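Local coordinates for protein ribulose bisphosphate carboxylase (Pyrococcus horikoshii, PDB 2D69) that probably adds carbon dioxide and water to ribulose 1,5-bisphosphate, giving two molecules of 3-phosphoglycerate, within an archaeal AMP degradation pathway, at residues 121-126 with 302-307; 263-268 with 273-278; 293-298 with 308-313; 297-302 with 331-336. All coordinates share one frame; numbering follows the deposited sequence.

Interaction 1 of 4, residues 121-126 with 302-307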
loop_
_atom_site.group_PDB
_atom_site.type_symbol
_atom_site.label_atom_id
_atom_site.label_comp_id
_atom_site.label_asym_id
_atom_site.label_seq_id
_atom_site.Cartn_x
_atom_site.Cartn_y
_atom_site.Cartn_z
ATOM N N LEU A 121 -31.769 34.520 -5.997
ATOM C CA LEU A 121 -32.753 34.398 -4.933
ATOM C C LEU A 121 -33.005 32.976 -4.475
ATOM O O LEU A 121 -33.156 32.727 -3.280
ATOM C CB LEU A 121 -34.079 35.003 -5.360
ATOM C CG LEU A 121 -34.021 36.433 -5.800
ATOM C CD1 LEU A 121 -35.439 36.921 -6.220
ATOM C CD2 LEU A 121 -33.430 37.309 -4.668
ATOM N N ASP A 122 -33.073 32.053 -5.422
ATOM C CA ASP A 122 -33.381 30.649 -5.148
ATOM C C ASP A 122 -33.128 29.837 -6.404
ATOM O O ASP A 122 -33.079 30.370 -7.503
ATOM C CB ASP A 122 -34.873 30.503 -4.758
ATOM C CG ASP A 122 -35.168 29.270 -3.880
ATOM O OD1 ASP A 122 -34.259 28.477 -3.577
ATOM O OD2 ASP A 122 -36.317 29.006 -3.427
ATOM N N PHE A 123 -32.996 28.531 -6.243
ATOM C CA PHE A 123 -32.914 27.625 -7.357
ATOM C C PHE A 123 -33.736 26.360 -6.981
ATOM O O PHE A 123 -34.013 26.072 -5.779
ATOM C CB PHE A 123 -31.452 27.355 -7.751
ATOM C CG PHE A 123 -30.677 26.573 -6.705
ATOM C CD1 PHE A 123 -30.469 25.241 -6.862
ATOM C CD2 PHE A 123 -30.150 27.208 -5.588
ATOM C CE1 PHE A 123 -29.728 24.514 -5.907
ATOM C CE2 PHE A 123 -29.426 26.456 -4.597
ATOM C CZ PHE A 123 -29.231 25.144 -4.775
ATOM N N HIS A 124 -34.214 25.674 -8.002
ATOM C CA HIS A 124 -35.063 24.506 -7.817
ATOM C C HIS A 124 -34.459 23.373 -8.669
ATOM O O HIS A 124 -34.606 23.352 -9.889
ATOM C CB HIS A 124 -36.533 24.847 -8.204
ATOM C CG HIS A 124 -37.040 26.122 -7.561
ATOM N ND1 HIS A 124 -36.693 26.505 -6.286
ATOM C CD2 HIS A 124 -37.808 27.125 -8.035
ATOM C CE1 HIS A 124 -37.220 27.678 -6.001
ATOM N NE2 HIS A 124 -37.902 28.080 -7.044
ATOM N N PRO A 125 -33.756 22.439 -8.050
ATOM C CA PRO A 125 -33.221 21.305 -8.816
ATOM C C PRO A 125 -34.256 20.245 -9.134
ATOM O O PRO A 125 -34.954 19.816 -8.248
ATOM C CB PRO A 125 -32.098 20.780 -7.927
ATOM C CG PRO A 125 -32.594 21.142 -6.457
ATOM C CD PRO A 125 -33.310 22.441 -6.656
ATOM N N PRO A 126 -34.330 19.785 -10.386
ATOM C CA PRO A 126 -35.233 18.676 -10.725
ATOM C C PRO A 126 -34.770 17.378 -10.093
ATOM O O PRO A 126 -33.636 17.288 -9.576
ATOM C CB PRO A 126 -35.174 18.618 -12.243
ATOM C CG PRO A 126 -33.785 19.249 -12.588
ATOM C CD PRO A 126 -33.576 20.274 -11.554
ATOM N N ALA A 302 -26.210 23.936 0.865
ATOM C CA ALA A 302 -25.523 23.288 1.951
ATOM C C ALA A 302 -26.332 22.060 2.409
ATOM O O ALA A 302 -25.730 21.045 2.810
ATOM C CB ALA A 302 -25.295 24.288 3.133
ATOM N N ARG A 303 -27.675 22.160 2.393
ATOM C CA ARG A 303 -28.531 21.022 2.749
ATOM C C ARG A 303 -28.403 19.877 1.723
ATOM O O ARG A 303 -28.388 18.696 2.076
ATOM C CB ARG A 303 -29.979 21.482 2.859
ATOM C CG ARG A 303 -30.938 20.353 3.171
ATOM C CD ARG A 303 -32.319 20.778 3.595
ATOM N NE ARG A 303 -33.116 19.598 3.836
ATOM C CZ ARG A 303 -34.436 19.520 3.756
ATOM N NH1 ARG A 303 -35.159 20.602 3.446
ATOM N NH2 ARG A 303 -35.051 18.361 4.007
ATOM N N MET A 304 -28.301 20.236 0.440
ATOM C CA MET A 304 -28.289 19.257 -0.618
ATOM C C MET A 304 -26.998 18.432 -0.548
ATOM O O MET A 304 -27.059 17.176 -0.507
ATOM C CB MET A 304 -28.485 20.011 -1.964
ATOM C CG MET A 304 -28.499 19.194 -3.252
ATOM S SD MET A 304 -28.754 20.257 -4.819
ATOM C CE MET A 304 -29.202 21.593 -4.091
ATOM N N ILE A 305 -25.860 19.116 -0.434
ATOM C CA ILE A 305 -24.606 18.445 -0.172
ATOM C C ILE A 305 -24.757 17.652 1.103
ATOM O O ILE A 305 -24.529 16.431 1.166
ATOM C CB ILE A 305 -23.422 19.463 -0.085
ATOM C CG1 ILE A 305 -23.183 20.071 -1.454
ATOM C CG2 ILE A 305 -22.153 18.719 0.347
ATOM C CD1 ILE A 305 -22.411 21.370 -1.439
ATOM N N GLY A 306 -25.193 18.336 2.152
ATOM C CA GLY A 306 -25.500 17.627 3.370
ATOM C C GLY A 306 -24.900 18.080 4.669
ATOM O O GLY A 306 -24.369 17.245 5.388
ATOM N N VAL A 307 -25.022 19.365 5.017
ATOM C CA VAL A 307 -24.710 19.809 6.387
ATOM C C VAL A 307 -25.856 19.371 7.238
ATOM O O VAL A 307 -26.965 19.279 6.742
ATOM C CB VAL A 307 -24.457 21.369 6.472
ATOM C CG1 VAL A 307 -23.363 21.769 5.533
ATOM C CG2 VAL A 307 -25.693 22.121 6.280
#
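At the seam between the N-terminal domain and the catalytic alpha/beta barrel, Met304 of helix 295-305 puts its terminal methyl against the rim of the Phe123 ring. CE stands near the ring plane, 3.5 Å from Phe123 CE1, with CZ almost as close, so it is the methyl at an edge and not the sulfur over a face that makes this contact. The Met304 chain runs straight out from the helix, both chi1 and chi2 near 180°, and bends only at its last torsion. That torsion, chi3 -13°, is nearly eclipsed, so the exact place of the methyl is somewhat uncertain. Phe123 holds CG between its own N and carbonyl carbon (chi1 68°), which swings the ring off the strand toward the helix, while its side chain also packs on Val28 of strand 26-34. Pro125, just past the end of the strand, adds a looser contact, its CG 4.2 Å from Met304 CE. The meeting is small, burying 99 Å² in all, and purely apolar. Phe133 and Trp337, from loops, pack on Met304 and Pro125 respectively. Just ahead of the contact the strand carries a classic beta bulge, where Leu121 and Asp122 together face Glu29, and Pro126 is the N-cap of the next helix. Gly306, at positive phi, ends helix 295-305, with Val307 N bonded to Ala302 O at 2.9 Å. This six-residue turn, closed by that 6→1 bond with Gly306 as the C-prime residue, is the Schellman motif, here closing a helix on the outside of the barrel.

Interaction 2 of 4, residues 263-268 with 273-278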
loop_
_atom_site.group_PDB
_atom_site.type_symbol
_atom_site.label_atom_id
_atom_site.label_comp_id
_atom_site.label_asym_id
_atom_site.label_seq_id
_atom_site.Cartn_x
_atom_site.Cartn_y
_atom_site.Cartn_z
ATOM N N TYR A 263 -16.229 17.401 -0.835
ATOM C CA TYR A 263 -15.365 16.276 -0.500
ATOM C C TYR A 263 -15.482 15.877 0.960
ATOM O O TYR A 263 -15.500 14.653 1.310
ATOM C CB TYR A 263 -13.923 16.594 -0.903
ATOM C CG TYR A 263 -12.962 15.530 -0.430
ATOM C CD1 TYR A 263 -13.011 14.238 -0.978
ATOM C CD2 TYR A 263 -12.071 15.771 0.585
ATOM C CE1 TYR A 263 -12.160 13.233 -0.555
ATOM C CE2 TYR A 263 -11.212 14.761 1.018
ATOM C CZ TYR A 263 -11.269 13.494 0.438
ATOM O OH TYR A 263 -10.426 12.509 0.849
ATOM N N MET A 264 -15.573 16.877 1.848
ATOM C CA MET A 264 -15.697 16.578 3.286
ATOM C C MET A 264 -16.945 15.815 3.600
ATOM O O MET A 264 -16.938 14.995 4.481
ATOM C CB MET A 264 -15.574 17.875 4.159
ATOM C CG MET A 264 -14.138 18.427 4.234
ATOM S SD MET A 264 -12.985 17.195 4.901
ATOM C CE MET A 264 -13.694 16.696 6.460
ATOM N N ARG A 265 -17.988 16.007 2.805
ATOM C CA ARG A 265 -19.192 15.233 2.956
ATOM C C ARG A 265 -18.946 13.736 2.681
ATOM O O ARG A 265 -19.554 12.910 3.331
ATOM C CB ARG A 265 -20.301 15.776 2.026
ATOM C CG ARG A 265 -21.615 14.954 2.025
ATOM C CD ARG A 265 -22.381 15.027 3.336
ATOM N NE ARG A 265 -23.591 14.186 3.316
ATOM C CZ ARG A 265 -23.620 12.887 3.603
ATOM N NH1 ARG A 265 -22.518 12.219 3.989
ATOM N NH2 ARG A 265 -24.767 12.217 3.542
ATOM N N GLU A 266 -18.051 13.392 1.741
ATOM C CA GLU A 266 -17.637 11.988 1.536
ATOM C C GLU A 266 -16.811 11.495 2.667
ATOM O O GLU A 266 -16.998 10.364 3.148
ATOM C CB GLU A 266 -16.874 11.763 0.202
ATOM C CG GLU A 266 -17.635 12.221 -1.010
ATOM C CD GLU A 266 -18.998 11.567 -1.037
ATOM O OE1 GLU A 266 -19.992 12.300 -1.165
ATOM O OE2 GLU A 266 -19.085 10.320 -0.848
ATOM N N VAL A 267 -15.903 12.327 3.143
ATOM C CA VAL A 267 -15.122 11.955 4.359
ATOM C C VAL A 267 -15.991 11.619 5.564
ATOM O O VAL A 267 -15.807 10.579 6.216
ATOM C CB VAL A 267 -14.139 13.074 4.732
ATOM C CG1 VAL A 267 -13.405 12.731 5.996
ATOM C CG2 VAL A 267 -13.103 13.247 3.619
ATOM N N THR A 268 -16.926 12.509 5.869
ATOM C CA THR A 268 -17.809 12.313 7.002
ATOM C C THR A 268 -18.773 11.152 6.860
ATOM O O THR A 268 -19.175 10.546 7.879
ATOM C CB THR A 268 -18.569 13.624 7.414
ATOM O OG1 THR A 268 -19.407 14.144 6.352
ATOM C CG2 THR A 268 -17.598 14.741 7.791
ATOM N N LEU A 273 -19.701 11.167 11.033
ATOM C CA LEU A 273 -19.676 12.482 11.621
ATOM C C LEU A 273 -20.809 13.369 11.065
ATOM O O LEU A 273 -20.948 13.475 9.837
ATOM C CB LEU A 273 -18.320 13.121 11.267
ATOM C CG LEU A 273 -17.065 12.440 11.831
ATOM C CD1 LEU A 273 -15.816 13.048 11.229
ATOM C CD2 LEU A 273 -17.024 12.586 13.357
ATOM N N ALA A 274 -21.574 14.018 11.960
ATOM C CA ALA A 274 -22.482 15.115 11.572
ATOM C C ALA A 274 -21.661 16.382 11.335
ATOM O O ALA A 274 -20.639 16.581 11.990
ATOM C CB ALA A 274 -23.471 15.348 12.610
ATOM N N ILE A 275 -22.111 17.209 10.406
ATOM C CA ILE A 275 -21.466 18.464 10.043
ATOM C C ILE A 275 -22.297 19.646 10.564
ATOM O O ILE A 275 -23.496 19.756 10.325
ATOM C CB ILE A 275 -21.286 18.607 8.537
ATOM C CG1 ILE A 275 -20.369 17.516 7.965
ATOM C CG2 ILE A 275 -20.670 19.941 8.181
ATOM C CD1 ILE A 275 -20.341 17.446 6.462
ATOM N N HIS A 276 -21.634 20.488 11.332
ATOM C CA HIS A 276 -22.155 21.751 11.767
ATOM C C HIS A 276 -21.513 22.806 10.874
ATOM O O HIS A 276 -20.305 22.959 10.852
ATOM C CB HIS A 276 -21.812 22.019 13.227
ATOM C CG HIS A 276 -22.265 23.371 13.684
ATOM N ND1 HIS A 276 -23.429 23.562 14.392
ATOM C CD2 HIS A 276 -21.735 24.600 13.479
ATOM C CE1 HIS A 276 -23.580 24.858 14.624
ATOM N NE2 HIS A 276 -22.580 25.513 14.054
ATOM N N ALA A 277 -22.332 23.516 10.122
ATOM C CA ALA A 277 -21.822 24.525 9.220
ATOM C C ALA A 277 -21.920 25.884 9.892
ATOM O O ALA A 277 -23.001 26.337 10.291
ATOM C CB ALA A 277 -22.612 24.514 7.934
ATOM N N HIS A 278 -20.777 26.530 9.996
ATOM C CA HIS A 278 -20.667 27.907 10.409
ATOM C C HIS A 278 -20.589 28.700 9.125
ATOM O O HIS A 278 -19.950 28.291 8.162
ATOM C CB HIS A 278 -19.435 28.110 11.281
ATOM C CG HIS A 278 -19.427 29.414 12.004
ATOM N ND1 HIS A 278 -19.563 30.627 11.356
ATOM C CD2 HIS A 278 -19.340 29.701 13.333
ATOM C CE1 HIS A 278 -19.580 31.605 12.255
ATOM N NE2 HIS A 278 -19.419 31.074 13.460
HETATM O O HOH W 1 -21.771 13.301 7.344
#
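Thr268 lies across the side chain of Ile275 at about a right angle, its hydroxyl and methyl both resting on the isoleucine. OG1 of Thr268 is 3.4 Å from Ile275 CD1, while Thr268 CG2 sits between Ile275 CG1 and Leu273 CB, 3.9 Å from the latter. OG1 occupies the position between backbone N and carbonyl carbon (chi1 60°), which sets the hydroxyl against Ile275 CD1 and CG2 beside the backbone N. A water joins the segments: it lies 2.7 Å from Thr268 OG1 and donates to Leu273 O at 2.6 Å. A direct backbone bond closes the turn as well, from Leu273 N to Thr268 O, 3.3 Å long and nearly straight at 168°, with the donor tilted only slightly from the carbonyl plane. Thr268 O also receives Gln137 NE2. With a valine here, the hydroxyl is gone and the water on Leu273 O would probably be left without its partner on the helix. Farther up the helix, Arg265 CD passes Ile275 CD1 at 4.4 Å, a looser contact; the guanidinium itself is held by Gly135 O and Glu269. Helix 258-271 thus leads back into strand 274-278 as the second half of a beta-alpha-beta unit. Leu273 and Met264 pack on Ala238 of helix 231-244, Met264 also touches Ile251, and the strand runs parallel between 248-252 and 309-311, carrying His278, a probable proton acceptor, at its far end.

Interaction 3 of 4, residues 293-298 with 308-313; sequences ITMLAL and DQIHTG
Ile310 is the first residue along 308-313 to meet the helix, its CD1 lying 3.9 Å from Met295 CE as the two side chains reach for each other tip to tip. CG1 of Ile310 stands opposite its backbone N (chi1 -174°), carrying CD1 out toward the start of helix 295-305, and Met295 bends at chi2 (63°) and again at chi3 to bring its methyl there. Next comes His311, which offers its backbone: the same methyl rests 4.0 Å from His311 O, a buried carbonyl with no hydrogen-bond partner in the model. Its imidazole leads the other way, into the predicted substrate site, about 3 Å from a bound sulfate and near Lys186. Thr312 follows, partly covered by the helix side, with OG1 bonded to Asn330 ND2. On the helix side, Thr294 fixes the first turn as N-cap, its OG1 accepting from Ala297 N at 3.2 Å. Strand 309-311 lies in the barrel between 274-278 and 344-348. Helix 295-305 precedes it in the chain, and helix 323-334 packs against both through Ile329 and Leu333.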
loop_
_atom_site.group_PDB
_atom_site.type_symbol
_atom_site.label_atom_id
_atom_site.label_comp_id
_atom_site.label_asym_id
_atom_site.label_seq_id
_atom_site.Cartn_x
_atom_site.Cartn_y
_atom_site.Cartn_z
ATOM N N ILE A 293 -25.950 36.593 -3.263
ATOM C CA ILE A 293 -26.637 35.320 -3.183
ATOM C C ILE A 293 -27.358 35.317 -1.843
ATOM O O ILE A 293 -26.778 35.702 -0.826
ATOM C CB ILE A 293 -25.623 34.182 -3.244
ATOM C CG1 ILE A 293 -24.715 34.278 -4.482
ATOM C CG2 ILE A 293 -26.327 32.808 -3.224
ATOM C CD1 ILE A 293 -23.599 33.243 -4.422
ATOM N N THR A 294 -28.619 34.891 -1.826
ATOM C CA THR A 294 -29.375 34.923 -0.575
ATOM C C THR A 294 -28.932 33.806 0.336
ATOM O O THR A 294 -28.400 32.802 -0.120
ATOM C CB THR A 294 -30.861 34.759 -0.823
ATOM O OG1 THR A 294 -31.098 33.476 -1.437
ATOM C CG2 THR A 294 -31.399 35.817 -1.790
ATOM N N MET A 295 -29.182 33.976 1.637
ATOM C CA MET A 295 -28.903 32.955 2.631
ATOM C C MET A 295 -29.735 31.705 2.337
ATOM O O MET A 295 -29.286 30.602 2.609
ATOM C CB MET A 295 -29.149 33.432 4.089
ATOM C CG MET A 295 -28.761 32.381 5.160
ATOM S SD MET A 295 -26.983 32.001 5.107
ATOM C CE MET A 295 -26.972 30.271 5.334
ATOM N N LEU A 296 -30.930 31.885 1.765
ATOM C CA LEU A 296 -31.798 30.760 1.411
ATOM C C LEU A 296 -31.131 29.825 0.371
ATOM O O LEU A 296 -31.173 28.597 0.508
ATOM C CB LEU A 296 -33.131 31.262 0.871
ATOM C CG LEU A 296 -34.051 30.195 0.246
ATOM C CD1 LEU A 296 -34.382 29.163 1.320
ATOM C CD2 LEU A 296 -35.333 30.829 -0.288
ATOM N N ALA A 297 -30.484 30.419 -0.634
ATOM C CA ALA A 297 -29.841 29.646 -1.696
ATOM C C ALA A 297 -28.607 28.918 -1.180
ATOM O O ALA A 297 -28.375 27.755 -1.466
ATOM C CB ALA A 297 -29.477 30.548 -2.862
ATOM N N LEU A 298 -27.823 29.632 -0.388
ATOM C CA LEU A 298 -26.665 29.073 0.273
ATOM C C LEU A 298 -27.099 27.919 1.113
ATOM O O LEU A 298 -26.510 26.861 1.049
ATOM C CB LEU A 298 -26.041 30.101 1.168
ATOM C CG LEU A 298 -24.567 30.088 1.470
ATOM C CD1 LEU A 298 -24.172 31.452 2.091
ATOM C CD2 LEU A 298 -24.241 28.983 2.439
ATOM N N ASP A 308 -25.612 19.018 8.495
ATOM C CA ASP A 308 -26.687 18.540 9.381
ATOM C C ASP A 308 -27.357 19.635 10.211
ATOM O O ASP A 308 -28.497 19.454 10.742
ATOM C CB ASP A 308 -26.126 17.492 10.307
ATOM C CG ASP A 308 -25.623 16.310 9.560
ATOM O OD1 ASP A 308 -26.455 15.412 9.301
ATOM O OD2 ASP A 308 -24.421 16.195 9.212
ATOM N N GLN A 309 -26.648 20.758 10.331
ATOM C CA GLN A 309 -27.134 21.952 11.051
ATOM C C GLN A 309 -26.403 23.182 10.532
ATOM O O GLN A 309 -25.258 23.091 10.087
ATOM C CB GLN A 309 -27.023 21.836 12.578
ATOM C CG GLN A 309 -25.712 21.479 13.099
ATOM C CD GLN A 309 -25.761 21.023 14.551
ATOM O OE1 GLN A 309 -25.062 21.600 15.407
ATOM N NE2 GLN A 309 -26.509 20.008 14.814
ATOM N N ILE A 310 -27.084 24.301 10.500
ATOM C CA ILE A 310 -26.476 25.526 9.951
ATOM C C ILE A 310 -27.112 26.759 10.596
ATOM O O ILE A 310 -28.325 26.780 10.873
ATOM C CB ILE A 310 -26.613 25.579 8.389
ATOM C CG1 ILE A 310 -25.866 26.758 7.789
ATOM C CG2 ILE A 310 -28.053 25.669 7.991
ATOM C CD1 ILE A 310 -25.726 26.683 6.300
ATOM N N HIS A 311 -26.264 27.756 10.856
ATOM C CA HIS A 311 -26.657 29.042 11.426
ATOM C C HIS A 311 -27.559 29.728 10.448
ATOM O O HIS A 311 -27.181 29.822 9.301
ATOM C CB HIS A 311 -25.406 29.936 11.638
ATOM C CG HIS A 311 -24.517 29.489 12.766
ATOM N ND1 HIS A 311 -24.741 29.855 14.077
ATOM C CD2 HIS A 311 -23.387 28.738 12.777
ATOM C CE1 HIS A 311 -23.807 29.315 14.849
ATOM N NE2 HIS A 311 -22.963 28.647 14.084
ATOM N N THR A 312 -28.718 30.222 10.887
ATOM C CA THR A 312 -29.596 31.069 10.039
ATOM C C THR A 312 -29.941 32.513 10.524
ATOM O O THR A 312 -30.536 33.259 9.738
ATOM C CB THR A 312 -30.914 30.359 9.796
ATOM O OG1 THR A 312 -31.485 30.014 11.057
ATOM C CG2 THR A 312 -30.680 28.990 9.089
ATOM N N GLY A 313 -29.621 32.877 11.768
ATOM C CA GLY A 313 -30.084 34.149 12.378
ATOM C C GLY A 313 -31.142 33.986 13.484
ATOM O O GLY A 313 -31.624 32.879 13.660
#

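Interaction 4 of 4, residues 297-302 with 331-336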
loop_
_atom_site.group_PDB
_atom_site.type_symbol
_atom_site.label_atom_id
_atom_site.label_comp_id
_atom_site.label_asym_id
_atom_site.label_seq_id
_atom_site.Cartn_x
_atom_site.Cartn_y
_atom_site.Cartn_z
ATOM N N ALA A 297 -30.484 30.419 -0.634
ATOM C CA ALA A 297 -29.841 29.646 -1.696
ATOM C C ALA A 297 -28.607 28.918 -1.180
ATOM O O ALA A 297 -28.375 27.755 -1.466
ATOM C CB ALA A 297 -29.477 30.548 -2.862
ATOM N N LEU A 298 -27.823 29.632 -0.388
ATOM C CA LEU A 298 -26.665 29.073 0.273
ATOM C C LEU A 298 -27.099 27.919 1.113
ATOM O O LEU A 298 -26.510 26.861 1.049
ATOM C CB LEU A 298 -26.041 30.101 1.168
ATOM C CG LEU A 298 -24.567 30.088 1.470
ATOM C CD1 LEU A 298 -24.172 31.452 2.091
ATOM C CD2 LEU A 298 -24.241 28.983 2.439
ATOM N N ALA A 299 -28.156 28.122 1.881
ATOM C CA ALA A 299 -28.659 27.097 2.772
ATOM C C ALA A 299 -29.133 25.859 1.994
ATOM O O ALA A 299 -29.022 24.737 2.477
ATOM C CB ALA A 299 -29.809 27.642 3.614
ATOM N N LYS A 300 -29.717 26.086 0.826
ATOM C CA LYS A 300 -30.241 25.005 0.008
ATOM C C LYS A 300 -29.086 24.170 -0.534
ATOM O O LYS A 300 -29.122 22.956 -0.518
ATOM C CB LYS A 300 -31.095 25.572 -1.135
ATOM C CG LYS A 300 -31.627 24.565 -2.127
ATOM C CD LYS A 300 -32.727 25.156 -2.997
ATOM C CE LYS A 300 -34.144 25.045 -2.412
ATOM N NZ LYS A 300 -35.145 25.867 -3.273
ATOM N N ALA A 301 -28.089 24.833 -1.098
ATOM C CA ALA A 301 -26.868 24.129 -1.479
ATOM C C ALA A 301 -26.287 23.329 -0.323
ATOM O O ALA A 301 -25.910 22.158 -0.490
ATOM C CB ALA A 301 -25.854 25.097 -2.023
ATOM N N ALA A 302 -26.210 23.936 0.865
ATOM C CA ALA A 302 -25.523 23.288 1.951
ATOM C C ALA A 302 -26.332 22.060 2.409
ATOM O O ALA A 302 -25.730 21.045 2.810
ATOM C CB ALA A 302 -25.295 24.288 3.133
ATOM N N ASP A 331 -37.914 27.159 7.622
ATOM C CA ASP A 331 -39.000 26.361 7.077
ATOM C C ASP A 331 -38.471 25.464 5.964
ATOM O O ASP A 331 -38.780 24.294 5.912
ATOM C CB ASP A 331 -40.134 27.251 6.503
ATOM C CG ASP A 331 -41.024 27.864 7.597
ATOM O OD1 ASP A 331 -41.930 28.646 7.234
ATOM O OD2 ASP A 331 -40.887 27.639 8.822
ATOM N N PHE A 332 -37.693 26.041 5.066
ATOM C CA PHE A 332 -36.996 25.256 4.061
ATOM C C PHE A 332 -36.083 24.192 4.673
ATOM O O PHE A 332 -36.171 23.032 4.322
ATOM C CB PHE A 332 -36.154 26.131 3.128
ATOM C CG PHE A 332 -35.142 25.334 2.399
ATOM C CD1 PHE A 332 -35.556 24.461 1.378
ATOM C CD2 PHE A 332 -33.797 25.325 2.810
ATOM C CE1 PHE A 332 -34.631 23.610 0.766
ATOM C CE2 PHE A 332 -32.863 24.493 2.171
ATOM C CZ PHE A 332 -33.288 23.634 1.143
ATOM N N LEU A 333 -35.204 24.570 5.584
ATOM C CA LEU A 333 -34.286 23.612 6.192
ATOM C C LEU A 333 -35.014 22.388 6.758
ATOM O O LEU A 333 -34.480 21.239 6.699
ATOM C CB LEU A 333 -33.424 24.251 7.266
ATOM C CG LEU A 333 -32.330 25.211 6.724
ATOM C CD1 LEU A 333 -31.633 25.838 7.899
ATOM C CD2 LEU A 333 -31.284 24.536 5.865
ATOM N N LEU A 334 -36.221 22.612 7.286
ATOM C CA LEU A 334 -36.931 21.548 7.968
ATOM C C LEU A 334 -37.968 20.876 7.090
ATOM O O LEU A 334 -38.570 19.914 7.523
ATOM C CB LEU A 334 -37.613 22.079 9.245
ATOM C CG LEU A 334 -36.722 22.479 10.416
ATOM C CD1 LEU A 334 -37.534 23.340 11.395
ATOM C CD2 LEU A 334 -36.152 21.254 11.098
ATOM N N SER A 335 -38.182 21.369 5.868
ATOM C CA SER A 335 -39.237 20.869 5.007
ATOM C C SER A 335 -38.841 19.520 4.411
ATOM O O SER A 335 -37.653 19.194 4.279
ATOM C CB SER A 335 -39.523 21.833 3.836
ATOM O OG SER A 335 -38.380 21.901 2.999
ATOM N N LYS A 336 -39.862 18.725 4.119
ATOM C CA LYS A 336 -39.742 17.512 3.350
ATOM C C LYS A 336 -39.247 17.887 1.952
ATOM O O LYS A 336 -39.731 18.821 1.373
ATOM C CB LYS A 336 -41.094 16.810 3.301
ATOM C CG LYS A 336 -41.027 15.262 3.339
ATOM C CD LYS A 336 -40.248 14.688 2.138
ATOM C CE LYS A 336 -40.342 13.127 2.009
ATOM N NZ LYS A 336 -40.000 12.683 0.657
#
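Phe332 presses its ring against the backbone and methylenes of Lys300, the two side chains crossing at about a right angle. CE2 of Phe332 comes within 3.4 Å of Lys300 CA, and CZ lies 3.7 Å from Lys300 CB. Farther along, Lys300 CE returns to the ring, 3.5 Å from Phe332 CE1, because the lysine chain bends at chi3 (-88°) and comes back to it. The carbonyl of Ala299 meets the edge of the same ring near its plane. Beside it Leu333 CD2 touches Ala299 CB at 4.1 Å, and the CA atoms of Ala299 and Leu333, the nearest such pair between the two segments, lie 7.5 Å apart. In the next shell, Phe332 is set by Arg303 through a cation-pi contact and by Trp337 in an edge-to-face stack. The backbone under it is tied down too: Phe332 O accepts both Ser335 N and Ser335 OG, the hydroxyl at 2.8 Å. Lys300 NZ reaches past the ring to Asp122 OD1, as a salt bridge, and to Phe123 O, both on strand 115-124. Were the ring replaced by an alanine, a gap would probably open along the lysine methylenes, and Arg303 would lose its aromatic partner. The lysine is thus split: its hydrocarbon is buried against an aromatic between two barrel helices, and its amino group is carried to strand 115-124 of the N-terminal domain, where a carboxylate probably balances the charge.

Overall arrangement
Helix 295-305 is the common element of interactions 1, 3 and 4, whose centres lie 6 to 10 Å apart. It turns one side to strand 115-124 of the N-terminal domain, another to strand 309-311 and a third to helix 323-334. Interaction 2 stands about 16 Å from each of them, one barrel unit earlier in the chain, and is joined to interaction 3 because strands 274-278 and 309-311 are neighbours in the eight-stranded parallel sheet. Along the chain it is nested inside the loop closed by interaction 1, which crosses interactions 3 and 4. Packing among the outer helices of the barrel thus connects to the strands that bear the predicted active-site residues His278 and His311.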